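Local coordinates for uncharacterized protein (Ruminococcus gnavus, PDB 4QAN), which is of unknown function but has a cystatin-like fold, belongs to the NTF2-like superfamily as a divergent member, and probably binds metal ions, at residues 270-274 against 275-279; 284-287 against 288-291. All coordinates share one frame; numbering follows the deposited sequence.

Interaction 1 (270-274 against 275-279); sequences MLYGF and LGTED
Y272 O takes the amide of T277 at 2.8 Å with an almost straight N-H...O angle of 176°, while G276 N makes a weak 3.3 Å bond back to G273 O. This pair, with G276 at positive phi as the C-prime residue, defines a Schellman motif ending helix 254-275. One residue before this, the regular i to i-4 bond from L275 N to L271 O still holds, at 2.9 Å. The hydroxyl of T277 adds a second donor to the Y272 carbonyl, OG1 lying 3.2 Å from Y272 O. Both donors come from one face of the carbonyl plane, but the hydroxyl approaches well off the C=O direction (102°), whereas the amide comes in more nearly head-on. A chi1 of 56°, which sets OG1 between the T277 backbone N and carbonyl carbon, turns the hydroxyl to the same carbonyl that the amide already holds, and brings OG1 to 3.2 Å from Y272 CB, at the root of the tyrosine side chain. L275 contributes CD1, which meets the ring at CD1 of Y272, 4.2 Å away and oblique to it. E278, its chain bent at chi2, brings OE1 to 3.6 Å from G273 CA, where there is no side chain. Beyond the turn, T277 packs on L293 and K296 of helix 287-296, and K296 NZ hydrogen-bonds to L275 O. F274 leads to the sheet, meeting Y329 and Y336 of strands 322-331 and 334-344 edge-to-face, while M270 and L271 pack against helix 221-234.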
loop_
_atom_site.group_PDB
_atom_site.type_symbol
_atom_site.label_atom_id
_atom_site.label_comp_id
_atom_site.label_asym_id
_atom_site.label_seq_id
_atom_site.Cartn_x
_atom_site.Cartn_y
_atom_site.Cartn_z
HETATM N N MSE A 270 -5.557 2.725 -12.228
HETATM C CA MSE A 270 -5.941 2.263 -13.554
HETATM C C MSE A 270 -7.232 1.474 -13.461
HETATM O O MSE A 270 -8.165 1.727 -14.211
HETATM C CB MSE A 270 -4.804 1.448 -14.178
HETATM C CG MSE A 270 -5.252 0.959 -15.553
HETATM SE SE MSE A 270 -3.914 -0.109 -16.502
HETATM C CE MSE A 270 -4.270 -1.834 -15.617
ATOM N N LEU A 271 -7.311 0.526 -12.538
ATOM C CA LEU A 271 -8.535 -0.248 -12.365
ATOM C C LEU A 271 -9.726 0.662 -12.031
ATOM O O LEU A 271 -10.836 0.447 -12.544
ATOM C CB LEU A 271 -8.368 -1.311 -11.274
ATOM C CG LEU A 271 -7.199 -2.281 -11.436
ATOM C CD1 LEU A 271 -7.122 -3.189 -10.233
ATOM C CD2 LEU A 271 -7.300 -3.092 -12.721
ATOM N N TYR A 272 -9.503 1.680 -11.189
ATOM C CA TYR A 272 -10.580 2.603 -10.823
ATOM C C TYR A 272 -11.032 3.355 -12.070
ATOM O O TYR A 272 -12.216 3.686 -12.215
ATOM C CB TYR A 272 -10.129 3.578 -9.728
ATOM C CG TYR A 272 -10.064 3.008 -8.306
ATOM C CD1 TYR A 272 -10.177 1.632 -8.046
ATOM C CD2 TYR A 272 -9.889 3.855 -7.226
ATOM C CE1 TYR A 272 -10.113 1.150 -6.752
ATOM C CE2 TYR A 272 -9.804 3.375 -5.932
ATOM C CZ TYR A 272 -9.920 2.032 -5.701
ATOM O OH TYR A 272 -9.852 1.585 -4.410
ATOM N N GLY A 273 -10.103 3.599 -12.989
ATOM C CA GLY A 273 -10.445 4.237 -14.270
ATOM C C GLY A 273 -11.453 3.428 -15.079
ATOM O O GLY A 273 -12.407 3.985 -15.640
ATOM N N PHE A 274 -11.241 2.114 -15.155
ATOM C CA PHE A 274 -12.167 1.224 -15.881
ATOM C C PHE A 274 -13.482 1.081 -15.112
ATOM O O PHE A 274 -14.543 0.959 -15.707
ATOM C CB PHE A 274 -11.564 -0.170 -16.107
ATOM C CG PHE A 274 -10.383 -0.188 -17.034
ATOM C CD1 PHE A 274 -10.520 0.151 -18.367
ATOM C CD2 PHE A 274 -9.132 -0.593 -16.580
ATOM C CE1 PHE A 274 -9.431 0.121 -19.219
ATOM C CE2 PHE A 274 -8.036 -0.618 -17.431
ATOM C CZ PHE A 274 -8.192 -0.269 -18.755
ATOM N N LEU A 275 -13.401 1.097 -13.791
ATOM C CA LEU A 275 -14.591 1.048 -12.956
ATOM C C LEU A 275 -15.383 2.351 -12.933
ATOM O O LEU A 275 -16.504 2.374 -12.429
ATOM C CB LEU A 275 -14.205 0.685 -11.532
ATOM C CG LEU A 275 -13.649 -0.722 -11.340
ATOM C CD1 LEU A 275 -12.942 -0.850 -9.993
ATOM C CD2 LEU A 275 -14.767 -1.734 -11.458
ATOM N N GLY A 276 -14.811 3.439 -13.444
ATOM C CA GLY A 276 -15.466 4.752 -13.384
ATOM C C GLY A 276 -15.409 5.449 -12.025
ATOM O O GLY A 276 -16.254 6.260 -11.714
ATOM N N THR A 277 -14.394 5.169 -11.225
ATOM C CA THR A 277 -14.348 5.663 -9.854
ATOM C C THR A 277 -13.078 6.416 -9.518
ATOM O O THR A 277 -12.882 6.777 -8.362
ATOM C CB THR A 277 -14.389 4.499 -8.867
ATOM O OG1 THR A 277 -13.322 3.601 -9.168
ATOM C CG2 THR A 277 -15.708 3.785 -8.926
ATOM N N GLU A 278 -12.212 6.654 -10.499
ATOM C CA GLU A 278 -10.898 7.268 -10.220
ATOM C C GLU A 278 -11.037 8.678 -9.632
ATOM O O GLU A 278 -10.207 9.099 -8.826
ATOM C CB GLU A 278 -9.990 7.278 -11.467
ATOM C CG GLU A 278 -10.252 8.410 -12.478
ATOM C CD GLU A 278 -11.535 8.255 -13.278
ATOM O OE1 GLU A 278 -12.219 7.213 -13.170
ATOM O OE2 GLU A 278 -11.862 9.184 -14.039
ATOM N N ASP A 279 -12.098 9.384 -10.027
ATOM C CA ASP A 279 -12.370 10.748 -9.544
ATOM C C ASP A 279 -13.428 10.838 -8.411
ATOM O O ASP A 279 -13.904 11.920 -8.098
ATOM C CB ASP A 279 -12.771 11.647 -10.720
ATOM C CG ASP A 279 -13.976 11.116 -11.489
ATOM O OD1 ASP A 279 -14.350 9.932 -11.302
ATOM O OD2 ASP A 279 -14.543 11.885 -12.295
#

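Interaction 2 (284-287 against 288-291)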
loop_
_atom_site.group_PDB
_atom_site.type_symbol
_atom_site.label_atom_id
_atom_site.label_comp_id
_atom_site.label_asym_id
_atom_site.label_seq_id
_atom_site.Cartn_x
_atom_site.Cartn_y
_atom_site.Cartn_z
ATOM N N GLY A 284 -19.594 14.683 1.752
ATOM C CA GLY A 284 -21.005 14.957 1.519
ATOM C C GLY A 284 -21.735 13.791 0.894
ATOM O O GLY A 284 -22.532 13.971 -0.029
ATOM N N LYS A 285 -21.437 12.592 1.387
ATOM C CA LYS A 285 -22.096 11.383 0.933
ATOM C C LYS A 285 -22.737 10.682 2.123
ATOM O O LYS A 285 -22.096 10.489 3.153
ATOM C CB LYS A 285 -21.089 10.462 0.255
ATOM C CG LYS A 285 -20.865 10.759 -1.219
ATOM C CD LYS A 285 -20.290 9.534 -1.919
ATOM C CE LYS A 285 -20.301 9.680 -3.430
ATOM N NZ LYS A 285 -19.282 10.664 -3.886
ATOM N N SER A 286 -24.007 10.312 1.975
ATOM C CA SER A 286 -24.708 9.521 2.983
ATOM C C SER A 286 -24.168 8.095 3.009
ATOM O O SER A 286 -23.440 7.675 2.099
ATOM C CB SER A 286 -26.211 9.487 2.699
ATOM O OG SER A 286 -26.511 8.695 1.562
ATOM N N GLU A 287 -24.542 7.366 4.058
ATOM C CA GLU A 287 -24.146 5.973 4.241
ATOM C C GLU A 287 -24.602 5.149 3.057
ATOM O O GLU A 287 -23.927 4.207 2.643
ATOM C CB GLU A 287 -24.760 5.423 5.521
ATOM C CG GLU A 287 -24.455 3.964 5.821
ATOM C CD GLU A 287 -24.425 3.672 7.317
ATOM O OE1 GLU A 287 -25.256 4.245 8.058
ATOM O OE2 GLU A 287 -23.560 2.878 7.756
ATOM N N GLU A 288 -25.743 5.532 2.496
ATOM C CA GLU A 288 -26.304 4.835 1.349
ATOM C C GLU A 288 -25.438 5.056 0.113
ATOM O O GLU A 288 -25.105 4.111 -0.594
ATOM C CB GLU A 288 -27.725 5.326 1.083
ATOM C CG GLU A 288 -28.501 4.490 0.080
ATOM C CD GLU A 288 -29.237 5.355 -0.921
ATOM O OE1 GLU A 288 -28.560 5.888 -1.829
ATOM O OE2 GLU A 288 -30.476 5.507 -0.795
ATOM N N GLN A 289 -25.070 6.310 -0.139
ATOM C CA GLN A 289 -24.283 6.657 -1.332
ATOM C C GLN A 289 -22.882 6.074 -1.272
ATOM O O GLN A 289 -22.310 5.720 -2.303
ATOM C CB GLN A 289 -24.156 8.168 -1.493
ATOM C CG GLN A 289 -25.458 8.908 -1.664
ATOM C CD GLN A 289 -25.295 10.373 -1.343
ATOM O OE1 GLN A 289 -25.699 10.830 -0.275
ATOM N NE2 GLN A 289 -24.671 11.114 -2.246
ATOM N N LEU A 290 -22.333 6.009 -0.061
ATOM C CA LEU A 290 -21.064 5.337 0.168
ATOM C C LEU A 290 -21.176 3.847 -0.151
ATOM O O LEU A 290 -20.278 3.269 -0.765
ATOM C CB LEU A 290 -20.575 5.554 1.599
ATOM C CG LEU A 290 -20.091 6.975 1.920
ATOM C CD1 LEU A 290 -19.787 7.095 3.402
ATOM C CD2 LEU A 290 -18.864 7.351 1.101
ATOM N N ASN A 291 -22.287 3.232 0.237
ATOM C CA ASN A 291 -22.530 1.841 -0.132
ATOM C C ASN A 291 -22.618 1.644 -1.642
ATOM O O ASN A 291 -22.060 0.681 -2.164
ATOM C CB ASN A 291 -23.770 1.283 0.579
ATOM C CG ASN A 291 -23.432 0.669 1.924
ATOM O OD1 ASN A 291 -22.441 -0.062 2.060
ATOM N ND2 ASN A 291 -24.245 0.959 2.923
#
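S286 and Q289 grip each other reciprocally. The side-chain oxygen OE1 of Q289 accepts two bonds from S286: one from the backbone N at 2.9 Å, with an N-H...O angle of 167°, and one from the hydroxyl OG, also at 2.9 Å. The two arrive differently, since OG lies in the amide's carbonyl plane on a lone pair of OE1, whereas the backbone N stands above that plane. In return Q289 N donates to S286 OG over 3.3 Å. With chi1 at 71° the serine hydroxyl sits between its own N and carbonyl carbon, where it can meet both the amide oxygen and the backbone NH of Q289. Q289 CG lies beside its own backbone N, anti to the carbonyl carbon, and the chain continues extended from there, which brings OE1 to the serine. Two donors thus hold the glutamine carboxamide at its oxygen and would limit its rotation. This exchange is a capping box, with S286 as N-cap of helix 287-296; it satisfies an NH of the first turn, which has no preceding helical carbonyl to bond to. The regular helical pattern starts directly from the cap, as L290 N bonds to S286 O at 2.9 Å and N291 N to E287 O at 3.1 Å. K285, just ahead of the cap, lays its aliphatic part across L290, CB approaching L290 CD2 to 3.9 Å, while its CG lies 4.0 Å from Q289 NE2; its ammonium group goes on to the carbonyl of R281. The side chains of E287 and N291 run side by side in the same direction, carboxylate and amide planes 7° apart, and both touch V62 of helix 61-67, with E66 of that helix reached by E287 and L290.

Overall arrangement
Interactions 1 and 2 are opposite kinds of helix terminus in series along the chain: residues 270-279 close helix 254-275, and residues 284-291 lead into helix 287-296, their centres 18 Å apart and their nearest atoms about 7 Å apart without touching. The first is partly buried, half of its touching residues being buried, its centre about 17 Å from the centre of the chain; the second is a surface contact, its centre about 24 Å from it. Their chemistry follows their ends: a main-chain carbonyl collects donors at the C-terminus, whereas at the N-terminus side-chain oxygens accept main-chain NH groups and a hydroxyl. Helix 287-296 belongs to both surroundings, its later residues packing against the first contact.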